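Local coordinates for protein transcription factor GAMBIF1 (Anopheles gambiae, PDB 1BVO) that binds DNA through the Rel homology specificity domain described here and probably activates transcription by RNA polymerase II, at residues Val122-Thr127 with Cys146-Leu151; Val53-Cys58 with Val83-Ile88; Pro1-Thr6 with Glu161-Val166; Arg49-Val54 with Gly157-Pro162. All blocks are in the same frame, centred on the assembly; numbering follows the deposited sequence.

Interaction 1. Residues Val122-Thr127 with Cys146-Leu151; sequences VDPFRT and CFQVFL
Pro124 stands against Gln148 with their CA atoms 6.9 Å apart, where a type I beta turn from Asp123 to Arg126 leans on strand 146-151. The turn belongs to the loop that follows helix 107-120, and it meets the strand through side chains, with no backbone pairing between the two. Asp123, pointing away from the strand, holds the turn: its OD2 takes the backbone N of Thr127 at 3.0 Å, from the syn side of the carboxylate, and is also hydrogen-bonded to Gly128 N.

Cys146 and Gln148, alternate residues of the strand, turn their side chains to the loop. Phe147 and Val149 go to the other face, where they pack on Ile5 and Val3 of the opposing sheet. The loop therefore covers the outer face of one sheet in the immunoglobulin-like sandwich of the Rel homology domain.

The proline ring rests on both the sulfur and the amide, which stand next to each other on the strand. Cys146 SG, swung anti to its backbone N (chi1 -167°), reaches Pro124 CB at 3.5 Å, with CG hardly farther. The same sulfur sits 4.0 Å from Phe125 CE1, an oblique sulfur-aromatic approach 59° off the ring normal. Gln148 crosses the proline at about a right angle; its NE2 lies 3.7 Å from Pro124 CA, while OE1 is 3.9 Å from Pro124 CG. The Phe125 ring also meets that of His66 and packs on Val167.

Interaction 2. Residues Val53-Cys58 with Val83-Ile88; sequences VVVVSC and VCTVEI
Val54 and Val86 form a hydrogen-bonded pair between antiparallel strands 53-58 and 83-87, whose short axes run at 163° and approach to 4.6 Å. The Val54 side chain starts beside the neighbouring strand, its CB 4.0 Å from Val86 O and 4.3 Å from Ile88 CG1. From there CG1 stands between the backbone N and the carbonyl carbon (chi1 75°) and meets Val86 CG2 at 3.4 Å, the two valines lying side by side and pointing the same way; it also lies against Val86 O. The other methyl, CG2, is anti to the N and packs on Val149 of strand 142-152.

Val54 N donates to Val86 O at 2.7 Å, and the bond from Val86 N to Val54 O completes the pair. Val56 and Cys84 repeat the pattern, with Val56 N to Cys84 O at 2.8 Å and the return bond from Cys84 N. The residues of the non-hydrogen-bonded pairs, Val53 with Glu87 and Val55 with Thr85, face the other way: Val55 CG2 lies 3.7 Å from Thr85 CG2, and Val53 CG1 rests on the CB of Glu87, whose carboxylate forms a salt bridge with Arg51.

Val54, Val56 and Val86 thus share the inner face with Cys84, and Phe97 and Ile43 cover part of it. Cys84 is further tied to Cys79 by a disulfide. Such an alternation, apolar inside and mixed outside, is characteristic of a sheet in the immunoglobulin-like sandwich of Rel proteins.

Interaction 3. Residues Pro1-Thr6 with Glu161-Val166; sequences PYVEIT and EPLTPV
Pro1 O and Thr164 N are joined through one water. The water donates to the carbonyl oxygen at 3.0 Å and accepts from the amide N of Thr164 at 3.1 Å, which makes it the polar link between chain segments 155 residues apart. The remaining contact is apolar and runs along two stretches, Pro1 to Ile5 and Leu163 to Val166, whose end-to-end directions differ by 20°.

Leu163 serves the Pro1 end, and its two methyls take different partners. CD2 meets Pro1 CB at 3.7 Å, the leucine crossing the proline at about a right angle. CD1 reaches the Pro1-Tyr2 peptide, 3.7 Å from Tyr2 N, and touches Val3 CG2 at 4.0 Å, again crosswise. Val166 serves the Ile5 end: its CG1, anti to the backbone N, comes against both CG1 and CD1 of Ile5, these two side chains sliding past each other in opposite directions. Its second methyl, CG2, lies 3.8 Å from Val3 O, bringing the valine up against the backbone as well.

Glu4 turns to the other side of its strand, where OE1 is hydrogen-bonded to His46 NE2, and the Tyr2 ring stacks on that same histidine. Val3 packs also on Val149 and Ile43, and Leu163 on Val149 and Val45, so the contact runs into the core. Here strand 2-7, at the edge of one sheet, packs against the irregular part of strand 159-172, the edge strand of the other within this chain, as the two layers of an immunoglobulin-like sandwich close along one side.

Interaction 4. Residues Arg49-Val54 with Gly157-Pro162; sequences RGRAVV and GRFTEP
The Phe159 ring has Val53 CG1 over the centre of one face, 3.6 Å from the centroid and 1° off the normal, a CH-pi contact. At its edge, near the ring plane, lie Arg51 CB, 3.4 Å from CE2, and Ala52 N, 3.5 Å from the same carbon. The guanidinium of Arg51 is turned almost perpendicular to the ring, their planes 84° apart, and it takes Phe159 CZ over one of its own faces, offset toward the rim. The nearest of its nitrogens to CZ is NH2, at 3.6 Å.

Two bends bring the arginine there: after CG the chain turns at chi2 (-77°) and again at chi3, folding the group back over the tip of the phenylalanine. The salt bridge from its NE to Glu87 OE2 probably fixes this rotation, and NH1 makes a long, weak ion pair with Glu152. Val53 adds its other methyl: CG2 sits 3.6 Å from Phe159 CG and also touches CB, so one methyl covers the ring centre and the other its attachment.

Just after the phenylalanine, Thr160 and Glu161 both face Leu151 in a classic beta bulge of strand 159-172. Phe159 thus spans from this strand to strand 52-59, over the outer side of the sheet. Strand 142-152 lies between these two, and the ring also packs on its Phe150 and, farther across, on Glu87 of strand 83-87.

From the N terminus, residues 1-6 open interaction 3, which closes only at 161-166 and encloses nearly the whole chain. Interactions 4 and 2 then start from overlapping residues on strand 52-59. Interaction 2 closes first, at 83-88, inside the loop of interaction 3; interaction 4 waits until 157-162 and ends on residues shared with interaction 3. Interaction 1, between 122-127 and 146-151, follows interaction 2 in series and nests inside the loops of both 3 and 4. Interactions 1, 2 and 4 bring strands 83-87, 52-59, 142-152 and 159-172 of one sheet together with the loop after helix 107-120, whereas interaction 3 ties that sheet to the facing one.

Interaction 1. Residues Val122-Thr127 with Cys146-Leu151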
loop_
_atom_site.group_PDB
_atom_site.type_symbol
_atom_site.label_atom_id
_atom_site.label_comp_id
_atom_site.label_asym_id
_atom_site.label_seq_id
_atom_site.Cartn_x
_atom_site.Cartn_y
_atom_site.Cartn_z
ATOM N N VAL C 122 2.982 8.683 -26.245
ATOM C CA VAL C 122 1.777 7.964 -26.643
ATOM C C VAL C 122 0.530 8.722 -26.209
ATOM O O VAL C 122 0.187 8.755 -25.025
ATOM C CB VAL C 122 1.724 6.529 -26.075
ATOM C CG1 VAL C 122 0.341 5.929 -26.238
ATOM C CG2 VAL C 122 2.720 5.660 -26.803
ATOM N N ASP C 123 -0.106 9.374 -27.166
ATOM C CA ASP C 123 -1.313 10.105 -26.882
ATOM C C ASP C 123 -2.135 9.984 -28.136
ATOM O O ASP C 123 -2.037 10.804 -29.047
ATOM C CB ASP C 123 -1.002 11.566 -26.580
ATOM C CG ASP C 123 -2.251 12.376 -26.282
ATOM O OD1 ASP C 123 -3.384 11.873 -26.443
ATOM O OD2 ASP C 123 -2.097 13.550 -25.895
ATOM N N PRO C 124 -2.947 8.932 -28.209
ATOM C CA PRO C 124 -3.799 8.661 -29.359
ATOM C C PRO C 124 -4.652 9.821 -29.840
ATOM O O PRO C 124 -4.564 10.228 -30.998
ATOM C CB PRO C 124 -4.663 7.497 -28.875
ATOM C CG PRO C 124 -3.763 6.779 -27.915
ATOM C CD PRO C 124 -3.174 7.932 -27.149
ATOM N N PHE C 125 -5.483 10.354 -28.955
ATOM C CA PHE C 125 -6.389 11.421 -29.344
ATOM C C PHE C 125 -5.989 12.892 -29.152
ATOM O O PHE C 125 -6.827 13.779 -29.328
ATOM C CB PHE C 125 -7.764 11.135 -28.734
ATOM C CG PHE C 125 -8.351 9.830 -29.167
ATOM C CD1 PHE C 125 -8.077 8.654 -28.475
ATOM C CD2 PHE C 125 -9.171 9.766 -30.292
ATOM C CE1 PHE C 125 -8.619 7.429 -28.899
ATOM C CE2 PHE C 125 -9.709 8.556 -30.723
ATOM C CZ PHE C 125 -9.432 7.383 -30.025
ATOM N N ARG C 126 -4.708 13.158 -28.889
ATOM C CA ARG C 126 -4.218 14.530 -28.687
ATOM C C ARG C 126 -5.069 15.140 -27.597
ATOM O O ARG C 126 -5.868 16.048 -27.801
ATOM C CB ARG C 126 -4.278 15.328 -29.990
ATOM C CG ARG C 126 -3.264 14.835 -31.014
ATOM C CD ARG C 126 -3.616 15.244 -32.433
ATOM N NE ARG C 126 -2.579 14.777 -33.365
ATOM C CZ ARG C 126 -1.977 15.543 -34.276
ATOM N NH1 ARG C 126 -2.305 16.828 -34.382
ATOM N NH2 ARG C 126 -1.023 15.033 -35.057
ATOM N N THR C 127 -4.819 14.628 -26.409
ATOM C CA THR C 127 -5.527 14.962 -25.198
ATOM C C THR C 127 -4.607 15.631 -24.174
ATOM O O THR C 127 -5.074 16.308 -23.241
ATOM C CB THR C 127 -6.078 13.624 -24.670
ATOM O OG1 THR C 127 -7.466 13.505 -24.993
ATOM C CG2 THR C 127 -5.852 13.468 -23.189
ATOM N N CYS C 146 -6.393 0.828 -27.117
ATOM C CA CYS C 146 -6.338 1.744 -28.240
ATOM C C CYS C 146 -5.397 1.168 -29.291
ATOM O O CYS C 146 -4.262 0.775 -28.974
ATOM C CB CYS C 146 -5.845 3.111 -27.820
ATOM S SG CYS C 146 -6.119 4.354 -29.110
ATOM N N PHE C 147 -5.879 1.066 -30.525
ATOM C CA PHE C 147 -5.059 0.522 -31.589
ATOM C C PHE C 147 -4.670 1.606 -32.575
ATOM O O PHE C 147 -5.483 2.040 -33.381
ATOM C CB PHE C 147 -5.795 -0.599 -32.325
ATOM C CG PHE C 147 -6.224 -1.742 -31.431
ATOM C CD1 PHE C 147 -5.370 -2.801 -31.179
ATOM C CD2 PHE C 147 -7.481 -1.749 -30.846
ATOM C CE1 PHE C 147 -5.762 -3.853 -30.347
ATOM C CE2 PHE C 147 -7.883 -2.785 -30.019
ATOM C CZ PHE C 147 -7.020 -3.845 -29.769
ATOM N N GLN C 148 -3.443 2.092 -32.476
ATOM C CA GLN C 148 -2.994 3.095 -33.431
ATOM C C GLN C 148 -2.207 2.356 -34.482
ATOM O O GLN C 148 -1.150 1.778 -34.176
ATOM C CB GLN C 148 -2.068 4.106 -32.809
ATOM C CG GLN C 148 -2.715 5.115 -31.952
ATOM C CD GLN C 148 -1.670 5.856 -31.230
ATOM O OE1 GLN C 148 -1.026 5.308 -30.319
ATOM N NE2 GLN C 148 -1.384 7.067 -31.696
ATOM N N VAL C 149 -2.700 2.363 -35.715
ATOM C CA VAL C 149 -2.009 1.672 -36.786
ATOM C C VAL C 149 -1.209 2.659 -37.626
ATOM O O VAL C 149 -1.650 3.793 -37.857
ATOM C CB VAL C 149 -2.994 0.851 -37.654
ATOM C CG1 VAL C 149 -2.413 0.587 -39.034
ATOM C CG2 VAL C 149 -3.296 -0.476 -36.974
ATOM N N PHE C 150 -0.008 2.242 -38.026
ATOM C CA PHE C 150 0.863 3.067 -38.854
ATOM C C PHE C 150 1.322 2.282 -40.081
ATOM O O PHE C 150 1.880 1.177 -39.967
ATOM C CB PHE C 150 2.114 3.511 -38.089
ATOM C CG PHE C 150 1.848 4.352 -36.875
ATOM C CD1 PHE C 150 1.586 5.721 -36.987
ATOM C CD2 PHE C 150 1.909 3.790 -35.603
ATOM C CE1 PHE C 150 1.407 6.515 -35.848
ATOM C CE2 PHE C 150 1.724 4.573 -34.458
ATOM C CZ PHE C 150 1.474 5.939 -34.584
ATOM N N LEU C 151 1.053 2.839 -41.253
ATOM C CA LEU C 151 1.459 2.246 -42.514
ATOM C C LEU C 151 2.892 2.615 -42.815
ATOM O O LEU C 151 3.367 3.658 -42.360
ATOM C CB LEU C 151 0.576 2.785 -43.618
ATOM C CG LEU C 151 -0.874 2.547 -43.246
ATOM C CD1 LEU C 151 -1.714 2.727 -44.473
ATOM C CD2 LEU C 151 -1.031 1.131 -42.698
#

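Interaction 2. Residues Val53-Cys58 with Val83-Ile88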
loop_
_atom_site.group_PDB
_atom_site.type_symbol
_atom_site.label_atom_id
_atom_site.label_comp_id
_atom_site.label_asym_id
_atom_site.label_seq_id
_atom_site.Cartn_x
_atom_site.Cartn_y
_atom_site.Cartn_z
ATOM N N VAL C 53 2.674 -1.450 -38.646
ATOM C CA VAL C 53 2.787 -1.803 -37.254
ATOM C C VAL C 53 1.569 -1.294 -36.510
ATOM O O VAL C 53 0.755 -0.535 -37.061
ATOM C CB VAL C 53 4.080 -1.226 -36.668
ATOM C CG1 VAL C 53 5.269 -1.830 -37.391
ATOM C CG2 VAL C 53 4.094 0.291 -36.821
ATOM N N VAL C 54 1.396 -1.758 -35.284
ATOM C CA VAL C 54 0.275 -1.334 -34.480
ATOM C C VAL C 54 0.745 -1.094 -33.062
ATOM O O VAL C 54 1.574 -1.822 -32.521
ATOM C CB VAL C 54 -0.857 -2.375 -34.491
ATOM C CG1 VAL C 54 -0.498 -3.577 -33.624
ATOM C CG2 VAL C 54 -2.165 -1.750 -34.026
ATOM N N VAL C 55 0.268 0.006 -32.507
ATOM C CA VAL C 55 0.575 0.394 -31.146
ATOM C C VAL C 55 -0.707 0.269 -30.359
ATOM O O VAL C 55 -1.745 0.846 -30.720
ATOM C CB VAL C 55 1.020 1.857 -31.057
ATOM C CG1 VAL C 55 1.214 2.266 -29.597
ATOM C CG2 VAL C 55 2.300 2.055 -31.836
ATOM N N VAL C 56 -0.649 -0.491 -29.286
ATOM C CA VAL C 56 -1.801 -0.683 -28.449
ATOM C C VAL C 56 -1.454 -0.097 -27.091
ATOM O O VAL C 56 -0.328 -0.245 -26.609
ATOM C CB VAL C 56 -2.142 -2.173 -28.292
ATOM C CG1 VAL C 56 -3.452 -2.331 -27.535
ATOM C CG2 VAL C 56 -2.213 -2.836 -29.648
ATOM N N SER C 57 -2.388 0.669 -26.539
ATOM C CA SER C 57 -2.208 1.255 -25.218
ATOM C C SER C 57 -3.587 1.472 -24.622
ATOM O O SER C 57 -4.597 1.383 -25.324
ATOM C CB SER C 57 -1.421 2.570 -25.267
ATOM O OG SER C 57 -2.150 3.618 -25.875
ATOM N N CYS C 58 -3.623 1.676 -23.316
ATOM C CA CYS C 58 -4.858 1.896 -22.594
ATOM C C CYS C 58 -5.286 3.349 -22.628
ATOM O O CYS C 58 -4.493 4.251 -22.322
ATOM C CB CYS C 58 -4.682 1.516 -21.134
ATOM S SG CYS C 58 -4.579 -0.232 -20.804
ATOM N N VAL C 83 3.253 0.262 -23.086
ATOM C CA VAL C 83 2.762 0.403 -24.424
ATOM C C VAL C 83 3.225 -0.824 -25.122
ATOM O O VAL C 83 4.319 -1.320 -24.888
ATOM C CB VAL C 83 3.333 1.634 -25.067
ATOM C CG1 VAL C 83 3.161 1.590 -26.573
ATOM C CG2 VAL C 83 2.630 2.848 -24.495
ATOM N N CYS C 84 2.406 -1.297 -26.029
ATOM C CA CYS C 84 2.724 -2.514 -26.705
ATOM C C CYS C 84 2.661 -2.323 -28.209
ATOM O O CYS C 84 1.605 -2.048 -28.761
ATOM C CB CYS C 84 1.747 -3.560 -26.200
ATOM S SG CYS C 84 1.826 -5.084 -27.014
ATOM N N THR C 85 3.788 -2.590 -28.860
ATOM C CA THR C 85 3.951 -2.388 -30.295
ATOM C C THR C 85 4.302 -3.654 -31.092
ATOM O O THR C 85 5.338 -4.266 -30.842
ATOM C CB THR C 85 5.106 -1.391 -30.524
ATOM O OG1 THR C 85 5.177 -0.485 -29.408
ATOM C CG2 THR C 85 4.915 -0.605 -31.812
ATOM N N VAL C 86 3.483 -4.024 -32.079
ATOM C CA VAL C 86 3.772 -5.200 -32.906
ATOM C C VAL C 86 3.532 -4.935 -34.399
ATOM O O VAL C 86 2.697 -4.107 -34.763
ATOM C CB VAL C 86 2.942 -6.452 -32.495
ATOM C CG1 VAL C 86 3.282 -6.879 -31.084
ATOM C CG2 VAL C 86 1.456 -6.198 -32.653
ATOM N N GLU C 87 4.272 -5.644 -35.253
ATOM C CA GLU C 87 4.123 -5.511 -36.701
ATOM C C GLU C 87 3.084 -6.499 -37.232
ATOM O O GLU C 87 3.098 -7.688 -36.882
ATOM C CB GLU C 87 5.457 -5.708 -37.427
ATOM C CG GLU C 87 5.332 -5.528 -38.937
ATOM C CD GLU C 87 6.671 -5.461 -39.675
ATOM O OE1 GLU C 87 7.747 -5.608 -39.052
ATOM O OE2 GLU C 87 6.635 -5.240 -40.902
ATOM N N ILE C 88 2.181 -5.978 -38.060
ATOM C CA ILE C 88 1.078 -6.726 -38.672
ATOM C C ILE C 88 1.505 -7.576 -39.876
ATOM O O ILE C 88 2.387 -7.185 -40.648
ATOM C CB ILE C 88 -0.056 -5.745 -39.161
ATOM C CG1 ILE C 88 -0.596 -4.894 -38.006
ATOM C CG2 ILE C 88 -1.206 -6.501 -39.764
ATOM C CD1 ILE C 88 -1.944 -4.226 -38.330
#

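Interaction 3. Residues Pro1-Thr6 with Glu161-Val166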
loop_
_atom_site.group_PDB
_atom_site.type_symbol
_atom_site.label_atom_id
_atom_site.label_comp_id
_atom_site.label_asym_id
_atom_site.label_seq_id
_atom_site.Cartn_x
_atom_site.Cartn_y
_atom_site.Cartn_z
ATOM N N PRO C 1 -8.134 3.030 -46.102
ATOM C CA PRO C 1 -7.375 2.280 -45.089
ATOM C C PRO C 1 -7.872 2.675 -43.711
ATOM O O PRO C 1 -7.943 3.853 -43.380
ATOM C CB PRO C 1 -5.914 2.652 -45.268
ATOM C CG PRO C 1 -6.049 4.086 -45.728
ATOM C CD PRO C 1 -7.280 4.089 -46.670
ATOM N N TYR C 2 -8.317 1.676 -42.960
ATOM C CA TYR C 2 -8.822 1.862 -41.605
ATOM C C TYR C 2 -8.731 0.501 -40.928
ATOM O O TYR C 2 -8.605 -0.522 -41.602
ATOM C CB TYR C 2 -10.273 2.360 -41.628
ATOM C CG TYR C 2 -11.280 1.337 -42.099
ATOM C CD1 TYR C 2 -11.588 1.203 -43.455
ATOM C CD2 TYR C 2 -11.918 0.490 -41.188
ATOM C CE1 TYR C 2 -12.507 0.247 -43.893
ATOM C CE2 TYR C 2 -12.832 -0.463 -41.610
ATOM C CZ TYR C 2 -13.121 -0.583 -42.962
ATOM O OH TYR C 2 -13.993 -1.558 -43.384
ATOM N N VAL C 3 -8.839 0.481 -39.608
ATOM C CA VAL C 3 -8.742 -0.759 -38.864
ATOM C C VAL C 3 -10.085 -1.205 -38.327
ATOM O O VAL C 3 -10.881 -0.387 -37.865
ATOM C CB VAL C 3 -7.780 -0.607 -37.677
ATOM C CG1 VAL C 3 -7.317 -1.972 -37.206
ATOM C CG2 VAL C 3 -6.607 0.266 -38.067
ATOM N N GLU C 4 -10.346 -2.501 -38.401
ATOM C CA GLU C 4 -11.587 -3.034 -37.885
ATOM C C GLU C 4 -11.241 -3.896 -36.694
ATOM O O GLU C 4 -10.233 -4.600 -36.713
ATOM C CB GLU C 4 -12.280 -3.888 -38.939
ATOM C CG GLU C 4 -13.577 -4.526 -38.460
ATOM C CD GLU C 4 -14.026 -5.684 -39.319
ATOM O OE1 GLU C 4 -13.551 -5.815 -40.466
ATOM O OE2 GLU C 4 -14.856 -6.482 -38.845
ATOM N N ILE C 5 -12.001 -3.762 -35.615
ATOM C CA ILE C 5 -11.760 -4.591 -34.448
ATOM C C ILE C 5 -12.612 -5.828 -34.602
ATOM O O ILE C 5 -13.742 -5.880 -34.121
ATOM C CB ILE C 5 -12.108 -3.864 -33.178
ATOM C CG1 ILE C 5 -11.309 -2.569 -33.137
ATOM C CG2 ILE C 5 -11.868 -4.773 -31.969
ATOM C CD1 ILE C 5 -11.289 -1.916 -31.806
ATOM N N THR C 6 -12.040 -6.842 -35.236
ATOM C CA THR C 6 -12.744 -8.080 -35.521
ATOM C C THR C 6 -13.156 -8.942 -34.342
ATOM O O THR C 6 -14.103 -9.725 -34.448
ATOM C CB THR C 6 -11.995 -8.898 -36.581
ATOM O OG1 THR C 6 -10.678 -9.224 -36.114
ATOM C CG2 THR C 6 -11.881 -8.079 -37.866
ATOM N N GLU C 161 2.717 6.751 -42.020
ATOM C CA GLU C 161 1.326 7.089 -42.222
ATOM C C GLU C 161 0.449 6.517 -41.151
ATOM O O GLU C 161 0.334 5.305 -41.002
ATOM C CB GLU C 161 0.852 6.638 -43.605
ATOM C CG GLU C 161 1.671 7.232 -44.740
ATOM C CD GLU C 161 1.817 8.747 -44.642
ATOM O OE1 GLU C 161 1.022 9.414 -43.935
ATOM O OE2 GLU C 161 2.745 9.276 -45.288
ATOM N N PRO C 162 -0.109 7.392 -40.318
ATOM C CA PRO C 162 -0.967 6.866 -39.270
ATOM C C PRO C 162 -2.411 6.806 -39.718
ATOM O O PRO C 162 -2.892 7.683 -40.442
ATOM C CB PRO C 162 -0.757 7.861 -38.137
ATOM C CG PRO C 162 -0.588 9.154 -38.849
ATOM C CD PRO C 162 0.171 8.824 -40.134
ATOM N N LEU C 163 -3.069 5.697 -39.414
ATOM C CA LEU C 163 -4.482 5.562 -39.725
ATOM C C LEU C 163 -5.078 6.110 -38.436
ATOM O O LEU C 163 -4.380 6.241 -37.427
ATOM C CB LEU C 163 -4.887 4.098 -39.908
ATOM C CG LEU C 163 -4.264 3.349 -41.087
ATOM C CD1 LEU C 163 -4.995 2.037 -41.309
ATOM C CD2 LEU C 163 -4.319 4.208 -42.343
ATOM N N THR C 164 -6.368 6.414 -38.453
ATOM C CA THR C 164 -7.019 6.974 -37.277
ATOM C C THR C 164 -7.195 5.960 -36.155
ATOM O O THR C 164 -7.676 4.849 -36.388
ATOM C CB THR C 164 -8.378 7.641 -37.638
ATOM O OG1 THR C 164 -9.427 7.111 -36.822
ATOM C CG2 THR C 164 -8.729 7.434 -39.109
ATOM N N PRO C 165 -6.813 6.347 -34.919
ATOM C CA PRO C 165 -6.926 5.495 -33.738
ATOM C C PRO C 165 -8.334 4.955 -33.658
ATOM O O PRO C 165 -9.308 5.611 -34.021
ATOM C CB PRO C 165 -6.630 6.457 -32.596
ATOM C CG PRO C 165 -5.641 7.390 -33.211
ATOM C CD PRO C 165 -6.290 7.670 -34.549
ATOM N N VAL C 166 -8.421 3.711 -33.238
ATOM C CA VAL C 166 -9.687 3.030 -33.102
ATOM C C VAL C 166 -9.695 2.525 -31.671
ATOM O O VAL C 166 -8.673 2.063 -31.141
ATOM C CB VAL C 166 -9.820 1.921 -34.168
ATOM C CG1 VAL C 166 -10.726 0.821 -33.697
ATOM C CG2 VAL C 166 -10.379 2.542 -35.441
HETATM O O HOH W 1 -7.940 4.924 -40.612
#

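Interaction 4. Residues Arg49-Val54 with Gly157-Pro162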
loop_
_atom_site.group_PDB
_atom_site.type_symbol
_atom_site.label_atom_id
_atom_site.label_comp_id
_atom_site.label_asym_id
_atom_site.label_seq_id
_atom_site.Cartn_x
_atom_site.Cartn_y
_atom_site.Cartn_z
ATOM N N ARG C 49 -2.477 -3.109 -48.229
ATOM C CA ARG C 49 -1.662 -4.298 -48.045
ATOM C C ARG C 49 -0.213 -3.867 -48.135
ATOM O O ARG C 49 0.207 -3.262 -49.129
ATOM C CB ARG C 49 -1.947 -5.365 -49.095
ATOM C CG ARG C 49 -1.136 -6.648 -48.842
ATOM C CD ARG C 49 -1.546 -7.783 -49.741
ATOM N NE ARG C 49 -2.882 -8.273 -49.417
ATOM C CZ ARG C 49 -3.798 -8.616 -50.318
ATOM N NH1 ARG C 49 -3.535 -8.526 -51.617
ATOM N NH2 ARG C 49 -4.978 -9.074 -49.910
ATOM N N GLY C 50 0.537 -4.166 -47.085
ATOM C CA GLY C 50 1.928 -3.801 -47.032
ATOM C C GLY C 50 2.351 -3.849 -45.590
ATOM O O GLY C 50 1.667 -4.424 -44.752
ATOM N N ARG C 51 3.507 -3.272 -45.310
ATOM C CA ARG C 51 4.059 -3.215 -43.966
ATOM C C ARG C 51 3.184 -2.306 -43.125
ATOM O O ARG C 51 2.731 -1.261 -43.618
ATOM C CB ARG C 51 5.446 -2.571 -43.975
ATOM C CG ARG C 51 6.440 -3.157 -44.933
ATOM C CD ARG C 51 7.030 -4.446 -44.452
ATOM N NE ARG C 51 7.751 -4.369 -43.176
ATOM C CZ ARG C 51 8.868 -3.680 -42.945
ATOM N NH1 ARG C 51 9.416 -2.936 -43.900
ATOM N NH2 ARG C 51 9.506 -3.856 -41.782
ATOM N N ALA C 52 2.998 -2.661 -41.857
ATOM C CA ALA C 52 2.219 -1.834 -40.952
ATOM C C ALA C 52 2.291 -2.345 -39.539
ATOM O O ALA C 52 2.027 -3.510 -39.263
ATOM C CB ALA C 52 0.771 -1.740 -41.402
ATOM N N VAL C 53 2.674 -1.450 -38.646
ATOM C CA VAL C 53 2.787 -1.803 -37.254
ATOM C C VAL C 53 1.569 -1.294 -36.510
ATOM O O VAL C 53 0.755 -0.535 -37.061
ATOM C CB VAL C 53 4.080 -1.226 -36.668
ATOM C CG1 VAL C 53 5.269 -1.830 -37.391
ATOM C CG2 VAL C 53 4.094 0.291 -36.821
ATOM N N VAL C 54 1.396 -1.758 -35.284
ATOM C CA VAL C 54 0.275 -1.334 -34.480
ATOM C C VAL C 54 0.745 -1.094 -33.062
ATOM O O VAL C 54 1.574 -1.822 -32.521
ATOM C CB VAL C 54 -0.857 -2.375 -34.491
ATOM C CG1 VAL C 54 -0.498 -3.577 -33.624
ATOM C CG2 VAL C 54 -2.165 -1.750 -34.026
ATOM N N GLY C 157 10.968 1.329 -44.217
ATOM C CA GLY C 157 11.325 0.907 -42.870
ATOM C C GLY C 157 10.802 1.827 -41.783
ATOM O O GLY C 157 10.860 1.496 -40.594
ATOM N N ARG C 158 10.280 2.981 -42.202
ATOM C CA ARG C 158 9.726 3.982 -41.302
ATOM C C ARG C 158 8.202 3.981 -41.431
ATOM O O ARG C 158 7.669 4.341 -42.482
ATOM C CB ARG C 158 10.257 5.369 -41.682
ATOM C CG ARG C 158 11.763 5.555 -41.528
ATOM C CD ARG C 158 12.161 5.788 -40.072
ATOM N NE ARG C 158 13.603 5.664 -39.887
ATOM C CZ ARG C 158 14.186 5.166 -38.800
ATOM N NH1 ARG C 158 13.458 4.740 -37.771
ATOM N NH2 ARG C 158 15.509 5.054 -38.764
ATOM N N PHE C 159 7.510 3.507 -40.399
ATOM C CA PHE C 159 6.051 3.480 -40.378
ATOM C C PHE C 159 5.605 4.871 -40.021
ATOM O O PHE C 159 5.573 5.290 -38.865
ATOM C CB PHE C 159 5.556 2.433 -39.409
ATOM C CG PHE C 159 6.072 1.092 -39.728
ATOM C CD1 PHE C 159 7.350 0.729 -39.326
ATOM C CD2 PHE C 159 5.370 0.253 -40.578
ATOM C CE1 PHE C 159 7.925 -0.451 -39.766
ATOM C CE2 PHE C 159 5.932 -0.931 -41.022
ATOM C CZ PHE C 159 7.221 -1.281 -40.624
ATOM N N THR C 160 5.283 5.582 -41.082
ATOM C CA THR C 160 4.922 6.975 -41.063
ATOM C C THR C 160 3.463 7.392 -41.140
ATOM O O THR C 160 3.036 8.303 -40.431
ATOM C CB THR C 160 5.718 7.604 -42.205
ATOM O OG1 THR C 160 7.037 7.904 -41.741
ATOM C CG2 THR C 160 5.047 8.822 -42.787
ATOM N N GLU C 161 2.717 6.751 -42.020
ATOM C CA GLU C 161 1.326 7.089 -42.222
ATOM C C GLU C 161 0.449 6.517 -41.151
ATOM O O GLU C 161 0.334 5.305 -41.002
ATOM C CB GLU C 161 0.852 6.638 -43.605
ATOM C CG GLU C 161 1.671 7.232 -44.740
ATOM C CD GLU C 161 1.817 8.747 -44.642
ATOM O OE1 GLU C 161 1.022 9.414 -43.935
ATOM O OE2 GLU C 161 2.745 9.276 -45.288
ATOM N N PRO C 162 -0.109 7.392 -40.318
ATOM C CA PRO C 162 -0.967 6.866 -39.270
ATOM C C PRO C 162 -2.411 6.806 -39.718
ATOM O O PRO C 162 -2.892 7.683 -40.442
ATOM C CB PRO C 162 -0.757 7.861 -38.137
ATOM C CG PRO C 162 -0.588 9.154 -38.849
ATOM C CD PRO C 162 0.171 8.824 -40.134
#